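Nicotinamide-nucleotide adenylyltransferase NadR family / Ribosylnicotinamide kinase (Lactococcus lactis subsp. cremoris, PDB 6GYE) probably phosphorylates nicotinamide riboside to its mononucleotide and may also adenylylate that product to give NAD+. Local coordinates at residues G21-L26 with R68-A73; P25-H30 with S154-Q159; E166-T169 with F175-H178. All blocks are in the same frame, centred on the assembly; numbering follows the deposited sequence.

Contact 1: residues G21-L26 with R68-A73; sequences GTFAPL and RYLREA. With SO4 (sulfate ion), chain E; SO4 (sulfate ion), chain D.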
loop_
_atom_site.group_PDB
_atom_site.type_symbol
_atom_site.label_atom_id
_atom_site.label_comp_id
_atom_site.label_asym_id
_atom_site.label_seq_id
_atom_site.Cartn_x
_atom_site.Cartn_y
_atom_site.Cartn_z
ATOM N N GLY A 21 1.225 20.361 -2.898
ATOM C CA GLY A 21 0.561 19.224 -3.516
ATOM C C GLY A 21 -0.330 18.537 -2.505
ATOM O O GLY A 21 -0.214 18.760 -1.297
ATOM N N THR A 22 -1.230 17.694 -3.027
ATOM C CA THR A 22 -1.940 16.732 -2.178
ATOM C C THR A 22 -1.179 15.402 -2.057
ATOM O O THR A 22 -1.223 14.756 -1.002
ATOM C CB THR A 22 -3.362 16.487 -2.690
ATOM O OG1 THR A 22 -3.328 16.232 -4.090
ATOM C CG2 THR A 22 -4.245 17.701 -2.451
ATOM N N PHE A 23 -0.502 14.967 -3.122
ATOM C CA PHE A 23 0.406 13.811 -3.103
ATOM C C PHE A 23 -0.304 12.502 -2.752
ATOM O O PHE A 23 0.068 11.791 -1.811
ATOM C CB PHE A 23 1.564 14.053 -2.135
ATOM C CG PHE A 23 2.344 15.285 -2.423
ATOM C CD1 PHE A 23 3.161 15.351 -3.532
ATOM C CD2 PHE A 23 2.262 16.387 -1.580
ATOM C CE1 PHE A 23 3.894 16.496 -3.803
ATOM C CE2 PHE A 23 3.006 17.518 -1.826
ATOM C CZ PHE A 23 3.826 17.576 -2.943
ATOM N N ALA A 24 -1.321 12.182 -3.546
ATOM C CA ALA A 24 -2.139 10.980 -3.383
ATOM C C ALA A 24 -2.211 10.226 -4.708
ATOM O O ALA A 24 -3.287 10.105 -5.306
ATOM C CB ALA A 24 -3.540 11.347 -2.890
ATOM N N PRO A 25 -1.085 9.667 -5.182
ATOM C CA PRO A 25 0.236 9.576 -4.560
ATOM C C PRO A 25 1.267 10.562 -5.075
ATOM O O PRO A 25 1.055 11.197 -6.096
ATOM C CB PRO A 25 0.664 8.168 -4.943
ATOM C CG PRO A 25 0.153 8.064 -6.377
ATOM C CD PRO A 25 -1.131 8.866 -6.420
ATOM N N LEU A 26 2.380 10.670 -4.351
ATOM C CA LEU A 26 3.601 11.242 -4.903
ATOM C C LEU A 26 4.071 10.411 -6.094
ATOM O O LEU A 26 4.074 9.178 -6.032
ATOM C CB LEU A 26 4.678 11.276 -3.818
ATOM C CG LEU A 26 6.099 11.692 -4.194
ATOM C CD1 LEU A 26 6.139 13.161 -4.544
ATOM C CD2 LEU A 26 7.023 11.411 -3.011
ATOM N N ARG A 68 3.326 11.572 6.453
ATOM C CA ARG A 68 4.366 10.634 6.912
ATOM C C ARG A 68 5.083 9.993 5.730
ATOM O O ARG A 68 6.314 9.918 5.714
ATOM C CB ARG A 68 3.782 9.544 7.811
ATOM C CG ARG A 68 3.400 9.999 9.219
ATOM C CD ARG A 68 4.580 10.639 9.936
ATOM N NE ARG A 68 4.347 10.859 11.366
ATOM C CZ ARG A 68 4.588 9.962 12.324
ATOM N NH1 ARG A 68 5.077 8.749 12.024
ATOM N NH2 ARG A 68 4.340 10.283 13.592
ATOM N N TYR A 69 4.335 9.597 4.695
ATOM C CA TYR A 69 4.966 8.989 3.529
ATOM C C TYR A 69 5.941 9.954 2.851
ATOM O O TYR A 69 7.015 9.544 2.388
ATOM C CB TYR A 69 3.900 8.527 2.543
ATOM C CG TYR A 69 3.184 7.273 2.958
ATOM C CD1 TYR A 69 3.439 6.680 4.188
ATOM C CD2 TYR A 69 2.282 6.648 2.095
ATOM C CE1 TYR A 69 2.796 5.515 4.565
ATOM C CE2 TYR A 69 1.628 5.469 2.464
ATOM C CZ TYR A 69 1.898 4.908 3.697
ATOM O OH TYR A 69 1.254 3.743 4.071
ATOM N N LEU A 70 5.566 11.231 2.746
ATOM C CA LEU A 70 6.460 12.225 2.155
ATOM C C LEU A 70 7.720 12.404 2.988
ATOM O O LEU A 70 8.825 12.519 2.442
ATOM C CB LEU A 70 5.737 13.571 1.999
ATOM C CG LEU A 70 5.006 13.944 0.697
ATOM C CD1 LEU A 70 5.973 14.411 -0.374
ATOM C CD2 LEU A 70 4.187 12.794 0.176
ATOM N N ARG A 71 7.573 12.455 4.317
ATOM C CA ARG A 71 8.748 12.592 5.165
ATOM C C ARG A 71 9.719 11.456 4.910
ATOM O O ARG A 71 10.929 11.674 4.795
ATOM C CB ARG A 71 8.347 12.633 6.641
ATOM C CG ARG A 71 7.883 13.990 7.130
ATOM C CD ARG A 71 9.032 14.977 7.243
ATOM N NE ARG A 71 8.596 16.217 7.887
ATOM C CZ ARG A 71 8.506 16.384 9.206
ATOM N NH1 ARG A 71 8.834 15.404 10.033
ATOM N NH2 ARG A 71 8.101 17.538 9.706
ATOM N N GLU A 72 9.198 10.237 4.783
ATOM C CA GLU A 72 10.059 9.101 4.494
ATOM C C GLU A 72 10.655 9.227 3.098
ATOM O O GLU A 72 11.842 8.941 2.892
ATOM C CB GLU A 72 9.275 7.797 4.652
ATOM C CG GLU A 72 10.140 6.561 4.542
ATOM C CD GLU A 72 9.358 5.241 4.598
ATOM O OE1 GLU A 72 8.220 5.187 5.140
ATOM O OE2 GLU A 72 9.896 4.249 4.064
ATOM N N ALA A 73 9.845 9.668 2.134
ATOM C CA ALA A 73 10.301 9.754 0.752
ATOM C C ALA A 73 11.455 10.720 0.609
ATOM O O ALA A 73 12.348 10.490 -0.208
ATOM C CB ALA A 73 9.152 10.173 -0.165
HETATM S S SO4 E . -1.539 16.703 -6.671
HETATM O O1 SO4 E . -0.390 17.097 -7.477
HETATM O O2 SO4 E . -1.440 15.295 -6.267
HETATM O O3 SO4 E . -1.532 17.596 -5.518
HETATM O O4 SO4 E . -2.790 16.843 -7.413
HETATM S S SO4 D . -1.184 1.539 3.242
HETATM O O1 SO4 D . -0.126 2.295 2.598
HETATM O O2 SO4 D . -0.664 0.976 4.489
HETATM O O3 SO4 D . -2.315 2.397 3.563
HETATM O O4 SO4 D . -1.655 0.483 2.346
#

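Contact 2: residues P25-H30 with S154-Q159; sequences PLHTGH and SLSATQ. With SO4 (sulfate ion), chain E; SO4 (sulfate ion), chain H.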
loop_
_atom_site.group_PDB
_atom_site.type_symbol
_atom_site.label_atom_id
_atom_site.label_comp_id
_atom_site.label_asym_id
_atom_site.label_seq_id
_atom_site.Cartn_x
_atom_site.Cartn_y
_atom_site.Cartn_z
ATOM N N PRO A 25 -1.085 9.667 -5.182
ATOM C CA PRO A 25 0.236 9.576 -4.560
ATOM C C PRO A 25 1.267 10.562 -5.075
ATOM O O PRO A 25 1.055 11.197 -6.096
ATOM C CB PRO A 25 0.664 8.168 -4.943
ATOM C CG PRO A 25 0.153 8.064 -6.377
ATOM C CD PRO A 25 -1.131 8.866 -6.420
ATOM N N LEU A 26 2.380 10.670 -4.351
ATOM C CA LEU A 26 3.601 11.242 -4.903
ATOM C C LEU A 26 4.071 10.411 -6.094
ATOM O O LEU A 26 4.074 9.178 -6.032
ATOM C CB LEU A 26 4.678 11.276 -3.818
ATOM C CG LEU A 26 6.099 11.692 -4.194
ATOM C CD1 LEU A 26 6.139 13.161 -4.544
ATOM C CD2 LEU A 26 7.023 11.411 -3.011
ATOM N N HIS A 27 4.455 11.071 -7.189
ATOM C CA HIS A 27 4.968 10.342 -8.349
ATOM C C HIS A 27 6.115 11.123 -8.978
ATOM O O HIS A 27 6.482 12.208 -8.518
ATOM C CB HIS A 27 3.860 10.030 -9.367
ATOM C CG HIS A 27 3.179 11.240 -9.929
ATOM N ND1 HIS A 27 3.779 12.076 -10.851
ATOM C CD2 HIS A 27 1.939 11.743 -9.715
ATOM C CE1 HIS A 27 2.939 13.048 -11.170
ATOM N NE2 HIS A 27 1.815 12.866 -10.500
ATOM N N THR A 28 6.701 10.551 -10.038
ATOM C CA THR A 28 7.937 11.116 -10.565
ATOM C C THR A 28 7.727 12.488 -11.196
ATOM O O THR A 28 8.685 13.268 -11.265
ATOM C CB THR A 28 8.600 10.160 -11.577
ATOM O OG1 THR A 28 7.670 9.789 -12.564
ATOM C CG2 THR A 28 9.050 8.889 -10.911
ATOM N N GLY A 29 6.505 12.805 -11.651
ATOM C CA GLY A 29 6.230 14.162 -12.112
ATOM C C GLY A 29 6.465 15.195 -11.020
ATOM O O GLY A 29 7.150 16.197 -11.239
ATOM N N HIS A 30 5.906 14.956 -9.821
ATOM C CA HIS A 30 6.234 15.779 -8.658
ATOM C C HIS A 30 7.738 15.842 -8.453
ATOM O O HIS A 30 8.316 16.923 -8.245
ATOM C CB HIS A 30 5.588 15.216 -7.388
ATOM C CG HIS A 30 4.089 15.242 -7.386
ATOM N ND1 HIS A 30 3.331 14.095 -7.279
ATOM C CD2 HIS A 30 3.213 16.274 -7.405
ATOM C CE1 HIS A 30 2.049 14.418 -7.275
ATOM N NE2 HIS A 30 1.951 15.735 -7.346
ATOM N N SER A 154 -1.276 16.564 -12.535
ATOM C CA SER A 154 -2.598 16.153 -12.070
ATOM C C SER A 154 -3.145 14.986 -12.880
ATOM O O SER A 154 -3.720 14.049 -12.318
ATOM C CB SER A 154 -3.553 17.339 -12.144
ATOM O OG SER A 154 -3.386 18.106 -10.969
ATOM N N LEU A 155 -2.987 15.034 -14.200
ATOM C CA LEU A 155 -3.456 13.941 -15.047
ATOM C C LEU A 155 -2.726 12.641 -14.724
ATOM O O LEU A 155 -3.334 11.562 -14.736
ATOM C CB LEU A 155 -3.286 14.307 -16.516
ATOM C CG LEU A 155 -3.842 13.263 -17.490
ATOM C CD1 LEU A 155 -5.338 13.103 -17.254
ATOM C CD2 LEU A 155 -3.605 13.695 -18.942
ATOM N N SER A 156 -1.406 12.718 -14.491
ATOM C CA SER A 156 -0.647 11.538 -14.092
ATOM C C SER A 156 -1.192 10.972 -12.795
ATOM O O SER A 156 -1.408 9.761 -12.676
ATOM C CB SER A 156 0.839 11.874 -13.945
ATOM O OG SER A 156 1.429 12.023 -15.222
ATOM N N ALA A 157 -1.451 11.842 -11.815
ATOM C CA ALA A 157 -2.019 11.373 -10.554
ATOM C C ALA A 157 -3.363 10.690 -10.783
ATOM O O ALA A 157 -3.626 9.616 -10.229
ATOM C CB ALA A 157 -2.164 12.537 -9.578
ATOM N N THR A 158 -4.204 11.276 -11.636
ATOM C CA THR A 158 -5.504 10.682 -11.931
ATOM C C THR A 158 -5.352 9.323 -12.614
ATOM O O THR A 158 -6.057 8.365 -12.276
ATOM C CB THR A 158 -6.312 11.650 -12.805
ATOM O OG1 THR A 158 -6.773 12.731 -11.989
ATOM C CG2 THR A 158 -7.512 10.958 -13.430
ATOM N N GLN A 159 -4.417 9.217 -13.562
ATOM C CA GLN A 159 -4.192 7.952 -14.255
ATOM C C GLN A 159 -3.656 6.890 -13.308
ATOM O O GLN A 159 -4.023 5.717 -13.411
ATOM C CB GLN A 159 -3.244 8.176 -15.438
ATOM C CG GLN A 159 -3.882 9.040 -16.556
ATOM C CD GLN A 159 -2.899 9.523 -17.625
ATOM O OE1 GLN A 159 -1.690 9.399 -17.476
ATOM N NE2 GLN A 159 -3.431 10.115 -18.694
HETATM S S SO4 E . -1.539 16.703 -6.671
HETATM O O1 SO4 E . -0.390 17.097 -7.477
HETATM O O2 SO4 E . -1.440 15.295 -6.267
HETATM O O3 SO4 E . -1.532 17.596 -5.518
HETATM O O4 SO4 E . -2.790 16.843 -7.413
HETATM S S SO4 H . -9.625 10.986 -9.106
HETATM O O1 SO4 H . -8.945 9.962 -9.891
HETATM O O2 SO4 H . -9.530 10.645 -7.689
HETATM O O3 SO4 H . -8.998 12.282 -9.352
HETATM O O4 SO4 H . -11.029 11.050 -9.499
#

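Contact 3: residues E166-T169 with F175-H178; sequences EHWT and FRRH. With NNR (Nicotinamide riboside), chain I; SO4 (sulfate ion), chain D.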
loop_
_atom_site.group_PDB
_atom_site.type_symbol
_atom_site.label_atom_id
_atom_site.label_comp_id
_atom_site.label_asym_id
_atom_site.label_seq_id
_atom_site.Cartn_x
_atom_site.Cartn_y
_atom_site.Cartn_z
ATOM N N GLU A 166 -0.614 0.046 -14.610
ATOM C CA GLU A 166 -0.128 0.632 -15.856
ATOM C C GLU A 166 0.905 1.734 -15.651
ATOM O O GLU A 166 1.613 2.085 -16.598
ATOM C CB GLU A 166 -1.294 1.225 -16.647
ATOM C CG GLU A 166 -1.714 0.414 -17.855
ATOM C CD GLU A 166 -0.613 0.295 -18.901
ATOM O OE1 GLU A 166 -0.113 1.338 -19.378
ATOM O OE2 GLU A 166 -0.237 -0.851 -19.235
ATOM N N HIS A 167 0.963 2.339 -14.470
ATOM C CA HIS A 167 1.826 3.491 -14.236
ATOM C C HIS A 167 2.772 3.248 -13.067
ATOM O O HIS A 167 3.360 4.185 -12.515
ATOM C CB HIS A 167 0.953 4.734 -14.046
ATOM C CG HIS A 167 0.021 4.973 -15.203
ATOM N ND1 HIS A 167 0.438 5.556 -16.380
ATOM C CD2 HIS A 167 -1.289 4.665 -15.385
ATOM C CE1 HIS A 167 -0.580 5.628 -17.225
ATOM N NE2 HIS A 167 -1.639 5.087 -16.649
ATOM N N TRP A 168 2.990 1.972 -12.757
ATOM C CA TRP A 168 3.654 1.561 -11.530
ATOM C C TRP A 168 5.013 2.223 -11.344
ATOM O O TRP A 168 5.333 2.701 -10.247
ATOM C CB TRP A 168 3.794 0.047 -11.561
ATOM C CG TRP A 168 4.273 -0.559 -10.326
ATOM C CD1 TRP A 168 5.545 -1.005 -10.046
ATOM C CD2 TRP A 168 3.489 -0.779 -9.152
ATOM N NE1 TRP A 168 5.584 -1.518 -8.754
ATOM C CE2 TRP A 168 4.336 -1.390 -8.188
ATOM C CE3 TRP A 168 2.149 -0.528 -8.825
ATOM C CZ2 TRP A 168 3.878 -1.759 -6.920
ATOM C CZ3 TRP A 168 1.696 -0.886 -7.565
ATOM C CH2 TRP A 168 2.557 -1.501 -6.629
ATOM N N THR A 169 5.851 2.221 -12.390
ATOM C CA THR A 169 7.222 2.682 -12.200
ATOM C C THR A 169 7.297 4.160 -11.821
ATOM O O THR A 169 8.308 4.588 -11.267
ATOM C CB THR A 169 8.073 2.428 -13.450
ATOM O OG1 THR A 169 7.513 3.119 -14.569
ATOM C CG2 THR A 169 8.193 0.944 -13.756
ATOM N N PHE A 175 4.680 4.743 -1.616
ATOM C CA PHE A 175 3.251 4.613 -1.854
ATOM C C PHE A 175 2.869 3.292 -2.510
ATOM O O PHE A 175 1.671 3.029 -2.657
ATOM C CB PHE A 175 2.741 5.773 -2.738
ATOM C CG PHE A 175 2.643 7.097 -2.019
ATOM C CD1 PHE A 175 3.771 7.879 -1.806
ATOM C CD2 PHE A 175 1.421 7.543 -1.525
ATOM C CE1 PHE A 175 3.681 9.087 -1.122
ATOM C CE2 PHE A 175 1.316 8.756 -0.844
ATOM C CZ PHE A 175 2.445 9.531 -0.648
ATOM N N ARG A 176 3.840 2.448 -2.890
ATOM C CA ARG A 176 3.523 1.336 -3.792
ATOM C C ARG A 176 2.708 0.245 -3.108
ATOM O O ARG A 176 1.853 -0.386 -3.746
ATOM C CB ARG A 176 4.796 0.765 -4.414
ATOM C CG ARG A 176 5.293 1.658 -5.563
ATOM C CD ARG A 176 6.556 1.127 -6.233
ATOM N NE ARG A 176 7.113 2.110 -7.162
ATOM C CZ ARG A 176 8.084 1.841 -8.036
ATOM N NH1 ARG A 176 8.609 0.616 -8.118
ATOM N NH2 ARG A 176 8.547 2.801 -8.824
ATOM N N ARG A 177 2.966 -0.009 -1.827
ATOM C CA ARG A 177 2.236 -1.054 -1.116
ATOM C C ARG A 177 0.736 -0.809 -1.168
ATOM O O ARG A 177 -0.050 -1.737 -1.415
ATOM C CB ARG A 177 2.735 -1.134 0.329
ATOM C CG ARG A 177 1.743 -1.744 1.297
ATOM C CD ARG A 177 2.327 -1.817 2.697
ATOM N NE ARG A 177 2.164 -0.594 3.480
ATOM C CZ ARG A 177 3.118 0.324 3.659
ATOM N NH1 ARG A 177 4.326 0.171 3.100
ATOM N NH2 ARG A 177 2.863 1.401 4.402
ATOM N N HIS A 178 0.329 0.453 -0.985
ATOM C CA HIS A 178 -1.088 0.801 -0.974
ATOM C C HIS A 178 -1.772 0.425 -2.282
ATOM O O HIS A 178 -2.944 0.021 -2.280
ATOM C CB HIS A 178 -1.252 2.295 -0.703
ATOM C CG HIS A 178 -2.675 2.755 -0.699
ATOM N ND1 HIS A 178 -3.481 2.665 0.417
ATOM C CD2 HIS A 178 -3.441 3.303 -1.674
ATOM C CE1 HIS A 178 -4.680 3.143 0.129
ATOM N NE2 HIS A 178 -4.684 3.531 -1.134
HETATM O O2R NNR I . 3.104 -4.990 4.899
HETATM C C2R NNR I . 1.776 -4.601 4.522
HETATM C C3R NNR I . 1.400 -3.216 5.034
HETATM O O3R NNR I . 2.449 -2.601 5.793
HETATM C C4R NNR I . 0.175 -3.409 5.913
HETATM C C5R NNR I . -1.013 -2.614 5.389
HETATM O O5R NNR I . -2.154 -2.859 6.219
HETATM O O4R NNR I . -0.145 -4.803 5.924
HETATM C C1R NNR I . 0.766 -5.564 5.127
HETATM N N1 NNR I . 0.038 -6.250 4.059
HETATM C C2 NNR I . -0.248 -7.553 4.185
HETATM C C6 NNR I . -0.335 -5.567 2.968
HETATM C C5 NNR I . -1.028 -6.194 1.939
HETATM C C4 NNR I . -1.335 -7.543 2.046
HETATM C C3 NNR I . -0.939 -8.228 3.186
HETATM C C7 NNR I . -1.253 -9.686 3.338
HETATM O O7 NNR I . -0.564 -10.373 4.074
HETATM N N7 NNR I . -2.282 -10.196 2.661
HETATM S S SO4 D . -1.184 1.539 3.242
HETATM O O1 SO4 D . -0.126 2.295 2.598
HETATM O O2 SO4 D . -0.664 0.976 4.489
HETATM O O3 SO4 D . -2.315 2.397 3.563
HETATM O O4 SO4 D . -1.655 0.483 2.346
HETATM O O HOH W 1 8.197 -1.689 -6.631
#

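Contact 1: residues G21-L26 with R68-A73
F23 and L70 carry this contact, and L26 and A73 extend it. F23 CB lies 3.7 Å from L70 CD2. The next atom, F23 CG, touches the same methyl at the longer distance of 4.0 Å. The ring then passes under the other branch. L70 CD1 stands 4.2 Å from the centroid of the F23 ring and only 8° off its normal, a CH-pi contact over the middle of the face. The two side chains cross at about a right angle. L70 CD2 meets CB and CG, and CD1 meets the ring face. At the far rim, F23 CE1 meets the ring of H30.

L26 reaches the same leucine and A73 beside it. With chi1 at 173°, its CG is carried toward the helix, and the CD2 branch makes the contact. L26 CD2 sits 3.8 Å from A73 CB and somewhat farther from L70 CD1, the methyl shared with F23. No hydrogen bond crosses the contact.

The polar groups of T22 and F23 face a sulfate instead. T22 N gives a nearly straight bond (171°) to O3, and T22 OG1 gives a second to the same oxygen. F23 N reaches O2, and R150 binds the ion too. The sulfate probably marks a phosphate site of the adenylyltransferase domain.

G21-L26 is the loop between strand 15-21 and helix 28-40, and R68-A73 ends helix 63-73. The contact packs on the parallel sheet: F23 touches V48 of strand 43-50, while L70 reaches L46 of that strand and V82 of strand 80-86.

Contact 2: residues P25-H30 with S154-Q159
The H27 ring is sandwiched between S156 and H30. On one face lies S156 CB, 4.0 Å from the H27 ring centroid and 30° off its normal, a CH-pi contact. On the opposite face H30 ND1 stands 3.6 Å above the plane of the H27 ring, over its centre. Both ring nitrogens are used. H27 ND1 accepts from G29 N at 2.9 Å, with the donor tilted 16° out of the ring plane, and H27 NE2 bonds to I153 O. This holds the ring's rotation.

The H30 ring is gripped at its edge. H27 N donates to H30 ND1 at 3.2 Å, within the ring plane. H30 NE2 makes a nearly straight 2.7 Å bond to O1 of a sulfate.

A157 CB completes the contact, 4.1 Å from H27 NE2. S156 OG turns to D152 O in its own helix.

H27 and H30 form a capping box at the start of helix 28-40. The HTGH sequence fits the HIGH-type signature of nucleotidylyltransferases, and the bound sulfate agrees with a phosphate site there. The capped helix end abuts helix 151-162: P25 and H27 touch I160, and H30 touches I153.

Contact 3: residues E166-T169 with F175-H178
W168 and R176 form the tight part of the contact. The aliphatic chain of R176 runs across one face of the indole, extended from CG to NE. R176 CB lies 3.7 Å from W168 CZ2. R176 CG follows at 4.3 Å from the centroid of the six-membered ring, a CH-pi contact 24° off the normal. R176 CD sits 3.5 Å above the plane of the W168 ring, toward its rim. The backbone joins in, with R176 O 3.2 Å from W168 CH2. W168 has CG anti to its own N (chi1 -172°), which swings the indole toward R176, and chi2 turns its face to the arginine chain.

Across the two segments the polar end fits less closely. The guanidinium is turned 51° from the indole plane, and W168 O stands over its face. R176 NH2 comes near T169 O, but the angle is too poor for a hydrogen bond. Other partners hold the group. R176 NE bonds to I171 O. A water accepts from R176 NH1 at 2.8 Å and only weakly from W168 NE1, whose stronger partner is N252 O. T169 lies on this exposed side.

Beyond the contact, R177 lines the nicotinamide riboside pocket, with NH1 bonded to N248. H178 ND1 reaches a sulfate through weak bonds. The arrangement belongs to the connection between two domains: it leads from helix 151-162 into strand 181-187 of the P-loop kinase domain.

How the contacts relate
Contacts 1 and 2 are buried and begin from the same loop, sharing P25 and L26. Contact 3 is only partly buried and lies where the chain passes into the kinase domain. F175 ties it to the others by packing on P25 and L26. Contact 1 is purely apolar between its segments. Contact 2 relies on a histidine ring whose nitrogens are held by hydrogen bonds, and contact 3 on an arginine lying over an indole, with water at its polar end. One sulfate is bound from both contacts 1 and 2. A second is approached by Y69 of contact 1 and by R177 and H178 of contact 3.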